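Local coordinates for protein digeranylgeranylglycerophospholipid reductase (Sulfolobus acidocaldarius, PDB 4OPC) that reduces the double bonds of the geranylgeranyl chains of archaeal membrane-lipid precursors, using one bound FAD per subunit, at residues G14-S19 with G300-A305; F57-M62 with V338-A343; A22-R27 with S308-A313. All blocks are in the same frame, centred on the assembly; numbering follows the deposited sequence.

Contact 1 of 3, residues G14-S19 with G300-A305; sequences GGFAGS and GGKGSA. With FDA (dihydroflavine-adenine dinucleotide), chain B.
Ala17 and Ala305 bring the first turns of two helices together, their CA atoms 4.6 Å apart, with Gly15 and Gly301 at the N-cap positions just before them. The Lys302 chain runs across one face of the Phe16 ring, the two side chains crossing at about a right angle, and its CD sits over the centre of that face, 3.8 Å from the ring centroid and 5° off the normal, a CH-pi contact. A bend at chi4 (61°) then turns NZ to the ribityl chain of the flavin, where it donates to FDA O4' at 2.9 Å and, weakly, to O2'. The backbone N of Lys302 bonds FDA O2, which helps hold the pyrimidine end of the isoalloxazine. Beside the pyrophosphate, Ala17 CB and Ala305 CB touch at 4.0 Å, while Ala17 N points at FDA O1P (2.9 Å, N-H...O 165°). A side chain on Gly15 would run into FDA O5B, and one on Gly301 into O3'. Gly15 and Gly18 fit a Rossmann-type GxGxxG pattern, consistent with the strand-turn-helix here. Helix 16-25 follows strand 9-12 of the mixed six-stranded sheet; helix 99-112 lies against Phe16 and Ser19, and Tyr337 of helix 332-357 touches Ser304.

Contact 2 of 3, residues F57-M62 with V338-A343; sequences FDKLGM and VNEYGA. With PGT ((1S)-2-{[{[(2R)-2,3-dihydroxypropyl]oxy}(hydroxy)phosphoryl]oxy}-1-[(palmitoyloxy)methyl]ethyl stearate), chain C.
A surface salt bridge between two helices, Lys59 near the end of helix 54-60 and Glu340 on helix 332-357, spans backbones whose nearest CA atoms are still 10.5 Å apart. Lys59 covers the gap because CG stands anti to the backbone N (chi1 -173°) and the chain stays extended beyond it, whereas Glu340 is bent at chi2. NZ reaches Glu340 OE1 at 3.2 Å, a weak bond, and one water bridges the same pair: it accepts from Lys59 NZ at 2.9 Å and donates both to Glu340 OE1 and to Glu340 O, each at 2.8 Å. The next residue, Tyr341, turns inward to the lipid, and its OH donates to PGT O2P at 2.7 Å, with that phosphate oxygen near the plane of the ring at its edge. Asn295 ND2 also meets the hydroxyl, while Ser304 and Ile307 of helix 302-322 touch the Tyr341 side chain. A phenylalanine in place of Tyr341 would probably leave O2P without this donor and Asn295 without its hydroxyl partner. His56 and His298 also hydrogen-bond the lipid, and together with Tyr341 they form the phospholipid-binding site of this reductase.

Contact 3 of 3, residues A22-R27 with S308-A313; sequences AYQLSR and SGYCAA
Gln24 lays its CB against the methyl of Ala313, CB to CB 3.5 Å, and carries its amide to the edge of the Tyr310 ring. CG lies anti to the carbonyl carbon (chi1 -60°), and a bend at chi2 puts NE2 near the ring plane, 4.0 Å from CD1 of Tyr310. Amide and ring planes stand 71° apart, so the two flat groups meet steeply rather than stacking. This touch at the ring is van der Waals packing; the polar partner of NE2 is the carbonyl O of Leu60, at the end of helix 54-60, which ties the glutamine to a third segment. Leu25 meets the same Ala313 methyl from a second direction, roughly at right angles to Gln24. Its CG is 3.8 Å from Ala313 CB, and CD2 reaches Ala313 CA at 3.8 Å. The small size of Ala313 is consistent with the close approach of the two backbones, Leu25 CA and Ala313 CA being 5.5 Å from each other. Just beyond, Ser26 OG and Ser26 N both bond Tyr23 O, the hydroxyl at 2.7 Å and tilted 20° from the carbonyl plane. Around the pair, Ala22 and Leu25 rest on strand 32-35, Ala22 and Tyr23 meet helix 99-112, and helix 332-357 packs on helix 302-322, joined to it by the disulfide of Cys311 and Cys336.

In the fold
Contacts 1 and 3 are two levels of one helix pair, 16-25 with 302-322, with centres about 11 Å apart: contact 1 joins their starts at the flavin, contact 3 their later turns. Contact 2 brings in helices 54-60 and 332-357, and its centre is about 12 Å from each of theirs. It touches contact 1 where Ser304 packs on Tyr341, and contact 3 where Leu60 meets Gln24 and Tyr310. Along the chain the first segments come in the order 14-19, 22-27, 57-62 and the second ones 300-305, 308-313, 338-343, so the N-terminal part packs against helices from much later in the sequence, consistent with FAD and lipid sites that adjoin.

Contact 1 of 3, residues G14-S19 with G300-A305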
loop_
_atom_site.group_PDB
_atom_site.type_symbol
_atom_site.label_atom_id
_atom_site.label_comp_id
_atom_site.label_asym_id
_atom_site.label_seq_id
_atom_site.Cartn_x
_atom_site.Cartn_y
_atom_site.Cartn_z
ATOM N N GLY A 14 -6.523 -5.647 12.165
ATOM C CA GLY A 14 -6.502 -4.367 12.843
ATOM C C GLY A 14 -5.271 -3.518 12.579
ATOM O O GLY A 14 -4.878 -2.751 13.450
ATOM N N GLY A 15 -4.665 -3.660 11.397
ATOM C CA GLY A 15 -3.581 -2.774 10.987
ATOM C C GLY A 15 -4.133 -1.427 10.566
ATOM O O GLY A 15 -5.246 -1.079 10.943
ATOM N N PHE A 16 -3.383 -0.660 9.786
ATOM C CA PHE A 16 -3.886 0.659 9.403
ATOM C C PHE A 16 -5.204 0.565 8.648
ATOM O O PHE A 16 -6.071 1.423 8.803
ATOM C CB PHE A 16 -2.862 1.429 8.567
ATOM C CG PHE A 16 -2.005 2.372 9.367
ATOM C CD1 PHE A 16 -1.317 1.930 10.491
ATOM C CD2 PHE A 16 -1.871 3.695 8.984
ATOM C CE1 PHE A 16 -0.512 2.798 11.214
ATOM C CE2 PHE A 16 -1.074 4.569 9.710
ATOM C CZ PHE A 16 -0.383 4.118 10.822
ATOM N N ALA A 17 -5.378 -0.482 7.840
ATOM C CA ALA A 17 -6.622 -0.595 7.089
ATOM C C ALA A 17 -7.805 -0.895 8.007
ATOM O O ALA A 17 -8.769 -0.134 8.063
ATOM C CB ALA A 17 -6.493 -1.651 5.997
ATOM N N GLY A 18 -7.727 -1.990 8.758
ATOM C CA GLY A 18 -8.831 -2.376 9.623
ATOM C C GLY A 18 -9.135 -1.361 10.705
ATOM O O GLY A 18 -10.309 -1.093 11.021
ATOM N N SER A 19 -8.078 -0.803 11.295
ATOM C CA SER A 19 -8.274 0.180 12.356
ATOM C C SER A 19 -8.931 1.449 11.820
ATOM O O SER A 19 -9.754 2.053 12.511
ATOM C CB SER A 19 -6.968 0.502 13.094
ATOM O OG SER A 19 -6.055 1.186 12.257
ATOM N N GLY A 300 4.410 2.993 -0.832
ATOM C CA GLY A 300 3.713 3.470 0.357
ATOM C C GLY A 300 2.268 3.010 0.383
ATOM O O GLY A 300 1.508 3.246 -0.554
ATOM N N GLY A 301 1.884 2.352 1.470
ATOM C CA GLY A 301 0.542 1.810 1.594
ATOM C C GLY A 301 -0.210 2.141 2.867
ATOM O O GLY A 301 -1.371 1.782 2.961
ATOM N N LYS A 302 0.415 2.791 3.847
ATOM C CA LYS A 302 -0.349 3.124 5.046
ATOM C C LYS A 302 -1.382 4.217 4.782
ATOM O O LYS A 302 -2.524 4.119 5.245
ATOM C CB LYS A 302 0.584 3.466 6.202
ATOM C CG LYS A 302 1.022 2.216 6.950
ATOM C CD LYS A 302 1.941 2.528 8.114
ATOM C CE LYS A 302 2.017 1.332 9.064
ATOM N NZ LYS A 302 2.563 0.101 8.400
ATOM N N GLY A 303 -1.011 5.241 4.021
ATOM C CA GLY A 303 -1.972 6.274 3.648
ATOM C C GLY A 303 -3.136 5.740 2.834
ATOM O O GLY A 303 -4.307 5.990 3.144
ATOM N N SER A 304 -2.827 4.968 1.803
ATOM C CA SER A 304 -3.872 4.406 0.969
ATOM C C SER A 304 -4.696 3.347 1.723
ATOM O O SER A 304 -5.896 3.200 1.464
ATOM C CB SER A 304 -3.278 3.867 -0.328
ATOM O OG SER A 304 -2.158 3.032 -0.055
ATOM N N ALA A 305 -4.080 2.639 2.671
ATOM C CA ALA A 305 -4.845 1.761 3.560
ATOM C C ALA A 305 -5.912 2.564 4.288
ATOM O O ALA A 305 -7.065 2.138 4.367
ATOM C CB ALA A 305 -3.934 1.093 4.572
HETATM P PA FDA B . -1.276 -5.200 7.896
HETATM O O1A FDA B . -0.500 -6.354 7.393
HETATM O O2A FDA B . -0.504 -4.074 8.574
HETATM O O5B FDA B . -2.362 -5.718 8.924
HETATM C C5B FDA B . -3.088 -6.938 8.673
HETATM C C4B FDA B . -3.564 -7.458 10.003
HETATM O O4B FDA B . -4.458 -8.569 9.790
HETATM C C3B FDA B . -2.457 -7.959 10.938
HETATM O O3B FDA B . -2.457 -7.235 12.167
HETATM C C2B FDA B . -2.748 -9.466 11.080
HETATM O O2B FDA B . -2.427 -9.965 12.369
HETATM C C1B FDA B . -4.245 -9.519 10.816
HETATM N N9A FDA B . -4.787 -10.777 10.317
HETATM C C8A FDA B . -4.438 -11.432 9.162
HETATM N N7A FDA B . -5.154 -12.506 8.921
HETATM C C5A FDA B . -6.042 -12.554 9.986
HETATM C C6A FDA B . -7.105 -13.425 10.294
HETATM N N6A FDA B . -7.498 -14.426 9.503
HETATM N N1A FDA B . -7.826 -13.162 11.401
HETATM C C2A FDA B . -7.463 -12.135 12.177
HETATM N N3A FDA B . -6.510 -11.224 11.970
HETATM C C4A FDA B . -5.850 -11.477 10.833
HETATM N N1 FDA B . 3.890 2.019 3.654
HETATM C C2 FDA B . 3.956 3.352 3.973
HETATM O O2 FDA B . 2.966 4.074 3.910
HETATM N N3 FDA B . 5.167 3.833 4.396
HETATM C C4 FDA B . 6.367 3.155 4.434
HETATM O O4 FDA B . 7.346 3.677 4.965
HETATM C C4X FDA B . 6.257 1.805 4.035
HETATM N N5 FDA B . 7.371 1.018 4.064
HETATM C C5X FDA B . 7.251 -0.355 4.010
HETATM C C6 FDA B . 8.332 -1.170 4.315
HETATM C C7 FDA B . 8.214 -2.551 4.357
HETATM C C7M FDA B . 9.384 -3.379 4.821
HETATM C C8 FDA B . 6.984 -3.147 4.037
HETATM C C8M FDA B . 6.805 -4.644 4.143
HETATM C C9 FDA B . 5.898 -2.333 3.710
HETATM C C9A FDA B . 6.010 -0.947 3.714
HETATM N N10 FDA B . 4.922 -0.092 3.428
HETATM C C10 FDA B . 5.026 1.253 3.707
HETATM C "C1'" FDA B . 3.568 -0.632 3.146
HETATM C "C2'" FDA B . 2.698 -0.610 4.416
HETATM O "O2'" FDA B . 3.430 -1.112 5.538
HETATM C "C3'" FDA B . 1.450 -1.476 4.224
HETATM O "O3'" FDA B . 0.865 -1.139 2.973
HETATM C "C4'" FDA B . 0.355 -1.293 5.283
HETATM O "O4'" FDA B . 0.887 -1.353 6.606
HETATM C "C5'" FDA B . -0.743 -2.318 5.119
HETATM O "O5'" FDA B . -1.702 -2.189 6.188
HETATM P P FDA B . -2.864 -3.264 6.339
HETATM O O1P FDA B . -3.673 -2.846 7.496
HETATM O O2P FDA B . -3.578 -3.504 5.017
HETATM O O3P FDA B . -2.110 -4.644 6.635
#

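Contact 2 of 3, residues F57-M62 with V338-A343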
loop_
_atom_site.group_PDB
_atom_site.type_symbol
_atom_site.label_atom_id
_atom_site.label_comp_id
_atom_site.label_asym_id
_atom_site.label_seq_id
_atom_site.Cartn_x
_atom_site.Cartn_y
_atom_site.Cartn_z
ATOM N N PHE A 57 -3.820 12.243 6.841
ATOM C CA PHE A 57 -4.499 12.497 8.094
ATOM C C PHE A 57 -5.391 13.722 7.935
ATOM O O PHE A 57 -6.510 13.742 8.434
ATOM C CB PHE A 57 -3.491 12.683 9.232
ATOM C CG PHE A 57 -2.615 11.486 9.449
ATOM C CD1 PHE A 57 -1.437 11.338 8.730
ATOM C CD2 PHE A 57 -2.976 10.495 10.344
ATOM C CE1 PHE A 57 -0.633 10.241 8.908
ATOM C CE2 PHE A 57 -2.175 9.383 10.519
ATOM C CZ PHE A 57 -0.997 9.259 9.804
ATOM N N ASP A 58 -4.903 14.724 7.208
ATOM C CA ASP A 58 -5.654 15.965 7.017
ATOM C C ASP A 58 -6.926 15.784 6.191
ATOM O O ASP A 58 -7.918 16.482 6.407
ATOM C CB ASP A 58 -4.770 17.040 6.381
ATOM C CG ASP A 58 -3.723 17.578 7.341
ATOM O OD1 ASP A 58 -3.926 17.465 8.567
ATOM O OD2 ASP A 58 -2.706 18.121 6.866
ATOM N N LYS A 59 -6.897 14.865 5.233
ATOM C CA LYS A 59 -8.049 14.657 4.356
ATOM C C LYS A 59 -9.104 13.697 4.946
ATOM O O LYS A 59 -10.290 13.816 4.654
ATOM C CB LYS A 59 -7.575 14.169 2.982
ATOM C CG LYS A 59 -8.662 14.077 1.921
ATOM C CD LYS A 59 -8.065 13.980 0.520
ATOM C CE LYS A 59 -9.147 13.890 -0.547
ATOM N NZ LYS A 59 -8.580 13.912 -1.927
ATOM N N LEU A 60 -8.680 12.770 5.799
ATOM C CA LEU A 60 -9.560 11.688 6.228
ATOM C C LEU A 60 -10.114 11.860 7.623
ATOM O O LEU A 60 -10.998 11.108 8.044
ATOM C CB LEU A 60 -8.816 10.360 6.163
ATOM C CG LEU A 60 -8.278 9.978 4.791
ATOM C CD1 LEU A 60 -7.392 8.765 4.899
ATOM C CD2 LEU A 60 -9.419 9.735 3.802
ATOM N N GLY A 61 -9.574 12.829 8.351
ATOM C CA GLY A 61 -10.001 13.059 9.715
ATOM C C GLY A 61 -9.561 11.932 10.627
ATOM O O GLY A 61 -10.246 11.593 11.587
ATOM N N MET A 62 -8.416 11.338 10.315
ATOM C CA MET A 62 -7.828 10.350 11.204
ATOM C C MET A 62 -7.035 11.074 12.279
ATOM O O MET A 62 -6.434 12.123 12.013
ATOM C CB MET A 62 -6.932 9.380 10.437
ATOM C CG MET A 62 -7.703 8.362 9.606
ATOM S SD MET A 62 -8.526 7.088 10.580
ATOM C CE MET A 62 -7.113 6.167 11.200
ATOM N N VAL A 338 -11.533 4.167 -6.211
ATOM C CA VAL A 338 -10.940 4.505 -7.506
ATOM C C VAL A 338 -10.806 6.022 -7.675
ATOM O O VAL A 338 -9.762 6.501 -8.125
ATOM C CB VAL A 338 -11.724 3.863 -8.674
ATOM C CG1 VAL A 338 -11.246 4.411 -10.004
ATOM C CG2 VAL A 338 -11.572 2.336 -8.629
ATOM N N ASN A 339 -11.813 6.782 -7.264
ATOM C CA ASN A 339 -11.710 8.239 -7.342
ATOM C C ASN A 339 -10.618 8.805 -6.431
ATOM O O ASN A 339 -9.887 9.718 -6.817
ATOM C CB ASN A 339 -13.045 8.903 -7.007
ATOM C CG ASN A 339 -14.081 8.726 -8.101
ATOM O OD1 ASN A 339 -13.748 8.423 -9.245
ATOM N ND2 ASN A 339 -15.347 8.926 -7.753
ATOM N N GLU A 340 -10.496 8.265 -5.222
ATOM C CA GLU A 340 -9.575 8.840 -4.244
ATOM C C GLU A 340 -8.122 8.413 -4.427
ATOM O O GLU A 340 -7.221 9.144 -4.010
ATOM C CB GLU A 340 -10.016 8.486 -2.812
ATOM C CG GLU A 340 -11.374 9.050 -2.385
ATOM C CD GLU A 340 -11.385 10.566 -2.235
ATOM O OE1 GLU A 340 -10.300 11.184 -2.223
ATOM O OE2 GLU A 340 -12.487 11.139 -2.121
ATOM N N TYR A 341 -7.887 7.236 -5.007
ATOM C CA TYR A 341 -6.527 6.703 -5.107
ATOM C C TYR A 341 -6.336 5.652 -6.201
ATOM O O TYR A 341 -5.263 5.591 -6.813
ATOM C CB TYR A 341 -6.090 6.110 -3.763
ATOM C CG TYR A 341 -4.601 6.152 -3.516
ATOM C CD1 TYR A 341 -4.008 7.271 -2.949
ATOM C CD2 TYR A 341 -3.785 5.070 -3.842
ATOM C CE1 TYR A 341 -2.643 7.318 -2.704
ATOM C CE2 TYR A 341 -2.423 5.104 -3.605
ATOM C CZ TYR A 341 -1.852 6.234 -3.041
ATOM O OH TYR A 341 -0.497 6.291 -2.791
ATOM N N GLY A 342 -7.344 4.820 -6.450
ATOM C CA GLY A 342 -7.168 3.660 -7.310
ATOM C C GLY A 342 -6.854 3.941 -8.772
ATOM O O GLY A 342 -6.073 3.210 -9.379
ATOM N N ALA A 343 -7.436 4.992 -9.341
ATOM C CA ALA A 343 -7.167 5.334 -10.736
ATOM C C ALA A 343 -5.712 5.752 -10.881
ATOM O O ALA A 343 -5.016 5.343 -11.820
ATOM C CB ALA A 343 -8.096 6.445 -11.203
HETATM C C48 PGT C . 9.854 0.444 -8.014
HETATM C C47 PGT C . 8.536 -0.195 -7.626
HETATM C C46 PGT C . 8.687 -0.879 -6.283
HETATM C C45 PGT C . 9.180 0.125 -5.259
HETATM C C44 PGT C . 8.754 -0.283 -3.864
HETATM C C43 PGT C . 9.944 -0.829 -3.097
HETATM C C42 PGT C . 9.452 -1.381 -1.778
HETATM C C41 PGT C . 8.963 -0.221 -0.948
HETATM C C40 PGT C . 9.086 -0.539 0.522
HETATM C C39 PGT C . 9.286 0.773 1.247
HETATM C C38 PGT C . 8.140 1.700 0.936
HETATM C C37 PGT C . 8.443 3.059 1.522
HETATM C C36 PGT C . 7.242 3.944 1.298
HETATM C C35 PGT C . 7.591 5.392 1.553
HETATM C C34 PGT C . 6.342 6.234 1.372
HETATM C C33 PGT C . 6.673 7.708 1.287
HETATM C C32 PGT C . 5.609 8.544 1.974
HETATM C C31 PGT C . 4.382 8.759 1.102
HETATM O O31 PGT C . 3.295 8.462 1.561
HETATM O O2 PGT C . 4.473 9.278 -0.214
HETATM C C2 PGT C . 4.161 10.648 -0.388
HETATM C C1 PGT C . 2.673 10.918 -0.473
HETATM O O3P PGT C . 1.806 9.879 -0.063
HETATM P P PGT C . 0.829 9.250 -1.144
HETATM O O1P PGT C . 1.667 9.127 -2.398
HETATM O O2P PGT C . 0.312 7.886 -0.713
HETATM O O4P PGT C . -0.430 10.174 -1.454
HETATM C C4 PGT C . -0.496 11.533 -1.070
HETATM C C5 PGT C . -1.746 12.190 -1.609
HETATM O O5 PGT C . -2.507 12.700 -0.538
HETATM C C6 PGT C . -2.557 11.178 -2.383
HETATM O O6 PGT C . -3.722 10.816 -1.679
HETATM C C3 PGT C . 4.703 11.184 -1.701
HETATM O O3 PGT C . 6.109 11.196 -1.765
HETATM C C11 PGT C . 6.592 10.954 -3.065
HETATM O O11 PGT C . 6.080 11.514 -4.014
HETATM C C12 PGT C . 7.739 9.988 -3.282
HETATM C C13 PGT C . 8.389 10.226 -4.628
HETATM C C14 PGT C . 9.512 9.227 -4.816
HETATM C C15 PGT C . 9.038 8.057 -5.651
HETATM C C16 PGT C . 10.196 7.129 -5.957
HETATM C C17 PGT C . 10.224 6.858 -7.445
HETATM C C18 PGT C . 11.530 6.202 -7.841
HETATM C C19 PGT C . 11.671 6.218 -9.350
HETATM C C20 PGT C . 11.936 7.624 -9.852
HETATM C C21 PGT C . 13.243 7.653 -10.620
HETATM C C22 PGT C . 13.183 8.680 -11.731
HETATM C C23 PGT C . 14.170 8.286 -12.809
HETATM C C24 PGT C . 13.948 9.120 -14.052
HETATM C C25 PGT C . 13.767 8.213 -15.250
HETATM C C26 PGT C . 12.478 8.560 -15.963
HETATM O O HOH W 1 -7.516 11.234 -2.180
#

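Contact 3 of 3, residues A22-R27 with S308-A313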
loop_
_atom_site.group_PDB
_atom_site.type_symbol
_atom_site.label_atom_id
_atom_site.label_comp_id
_atom_site.label_asym_id
_atom_site.label_seq_id
_atom_site.Cartn_x
_atom_site.Cartn_y
_atom_site.Cartn_z
ATOM N N ALA A 22 -12.602 0.686 11.435
ATOM C CA ALA A 22 -13.231 0.672 12.756
ATOM C C ALA A 22 -13.455 2.100 13.252
ATOM O O ALA A 22 -14.544 2.444 13.732
ATOM C CB ALA A 22 -12.368 -0.098 13.744
ATOM N N TYR A 23 -12.427 2.939 13.134
ATOM C CA TYR A 23 -12.526 4.303 13.622
ATOM C C TYR A 23 -13.603 5.080 12.862
ATOM O O TYR A 23 -14.444 5.752 13.465
ATOM C CB TYR A 23 -11.174 5.010 13.524
ATOM C CG TYR A 23 -11.170 6.359 14.183
ATOM C CD1 TYR A 23 -10.994 6.481 15.559
ATOM C CD2 TYR A 23 -11.361 7.511 13.444
ATOM C CE1 TYR A 23 -10.999 7.720 16.173
ATOM C CE2 TYR A 23 -11.365 8.759 14.049
ATOM C CZ TYR A 23 -11.183 8.853 15.411
ATOM O OH TYR A 23 -11.181 10.086 16.024
ATOM N N GLN A 24 -13.601 4.953 11.542
ATOM C CA GLN A 24 -14.549 5.676 10.703
ATOM C C GLN A 24 -15.999 5.208 10.872
ATOM O O GLN A 24 -16.923 5.964 10.589
ATOM C CB GLN A 24 -14.120 5.604 9.223
ATOM C CG GLN A 24 -12.746 6.196 8.935
ATOM C CD GLN A 24 -12.732 7.704 8.855
ATOM O OE1 GLN A 24 -13.660 8.381 9.302
ATOM N NE2 GLN A 24 -11.665 8.249 8.284
ATOM N N LEU A 25 -16.193 3.965 11.310
ATOM C CA LEU A 25 -17.545 3.439 11.538
ATOM C C LEU A 25 -18.060 3.685 12.948
ATOM O O LEU A 25 -19.232 3.442 13.233
ATOM C CB LEU A 25 -17.605 1.943 11.241
ATOM C CG LEU A 25 -17.617 1.563 9.762
ATOM C CD1 LEU A 25 -17.301 0.082 9.614
ATOM C CD2 LEU A 25 -18.948 1.911 9.132
ATOM N N SER A 26 -17.194 4.185 13.825
ATOM C CA SER A 26 -17.532 4.296 15.239
ATOM C C SER A 26 -18.445 5.493 15.545
ATOM O O SER A 26 -18.632 6.380 14.712
ATOM C CB SER A 26 -16.254 4.346 16.086
ATOM O OG SER A 26 -15.572 5.579 15.929
ATOM N N ARG A 27 -19.007 5.506 16.752
ATOM C CA ARG A 27 -19.959 6.530 17.188
ATOM C C ARG A 27 -21.212 6.630 16.321
ATOM O O ARG A 27 -21.832 7.684 16.247
ATOM C CB ARG A 27 -19.296 7.907 17.300
ATOM C CG ARG A 27 -18.472 8.084 18.542
ATOM C CD ARG A 27 -18.301 9.540 18.928
ATOM N NE ARG A 27 -17.550 9.620 20.176
ATOM C CZ ARG A 27 -16.904 10.688 20.615
ATOM N NH1 ARG A 27 -16.929 11.824 19.930
ATOM N NH2 ARG A 27 -16.245 10.633 21.766
ATOM N N SER A 308 -8.674 3.479 1.997
ATOM C CA SER A 308 -9.567 2.348 1.770
ATOM C C SER A 308 -10.506 2.099 2.963
ATOM O O SER A 308 -11.654 1.739 2.755
ATOM C CB SER A 308 -8.789 1.086 1.337
ATOM O OG SER A 308 -8.029 0.522 2.400
ATOM N N GLY A 309 -10.039 2.331 4.190
ATOM C CA GLY A 309 -10.906 2.200 5.350
ATOM C C GLY A 309 -12.004 3.246 5.354
ATOM O O GLY A 309 -13.157 2.955 5.715
ATOM N N TYR A 310 -11.646 4.475 4.990
ATOM C CA TYR A 310 -12.605 5.556 4.818
ATOM C C TYR A 310 -13.680 5.178 3.792
ATOM O O TYR A 310 -14.871 5.339 4.048
ATOM C CB TYR A 310 -11.862 6.844 4.430
ATOM C CG TYR A 310 -12.714 7.954 3.849
ATOM C CD1 TYR A 310 -13.288 8.909 4.666
ATOM C CD2 TYR A 310 -12.911 8.056 2.473
ATOM C CE1 TYR A 310 -14.062 9.929 4.133
ATOM C CE2 TYR A 310 -13.680 9.066 1.933
ATOM C CZ TYR A 310 -14.254 9.998 2.770
ATOM O OH TYR A 310 -15.021 11.013 2.241
ATOM N N CYS A 311 -13.261 4.669 2.639
ATOM C CA CYS A 311 -14.226 4.326 1.597
ATOM C C CYS A 311 -15.092 3.151 2.019
ATOM O O CYS A 311 -16.277 3.102 1.695
ATOM C CB CYS A 311 -13.513 3.995 0.285
ATOM S SG CYS A 311 -12.795 5.450 -0.553
ATOM N N ALA A 312 -14.508 2.202 2.745
ATOM C CA ALA A 312 -15.290 1.079 3.237
ATOM C C ALA A 312 -16.372 1.537 4.197
ATOM O O ALA A 312 -17.520 1.096 4.107
ATOM C CB ALA A 312 -14.392 0.055 3.906
ATOM N N ALA A 313 -16.007 2.418 5.119
ATOM C CA ALA A 313 -16.978 2.927 6.078
ATOM C C ALA A 313 -18.121 3.638 5.354
ATOM O O ALA A 313 -19.302 3.451 5.690
ATOM C CB ALA A 313 -16.309 3.855 7.060
#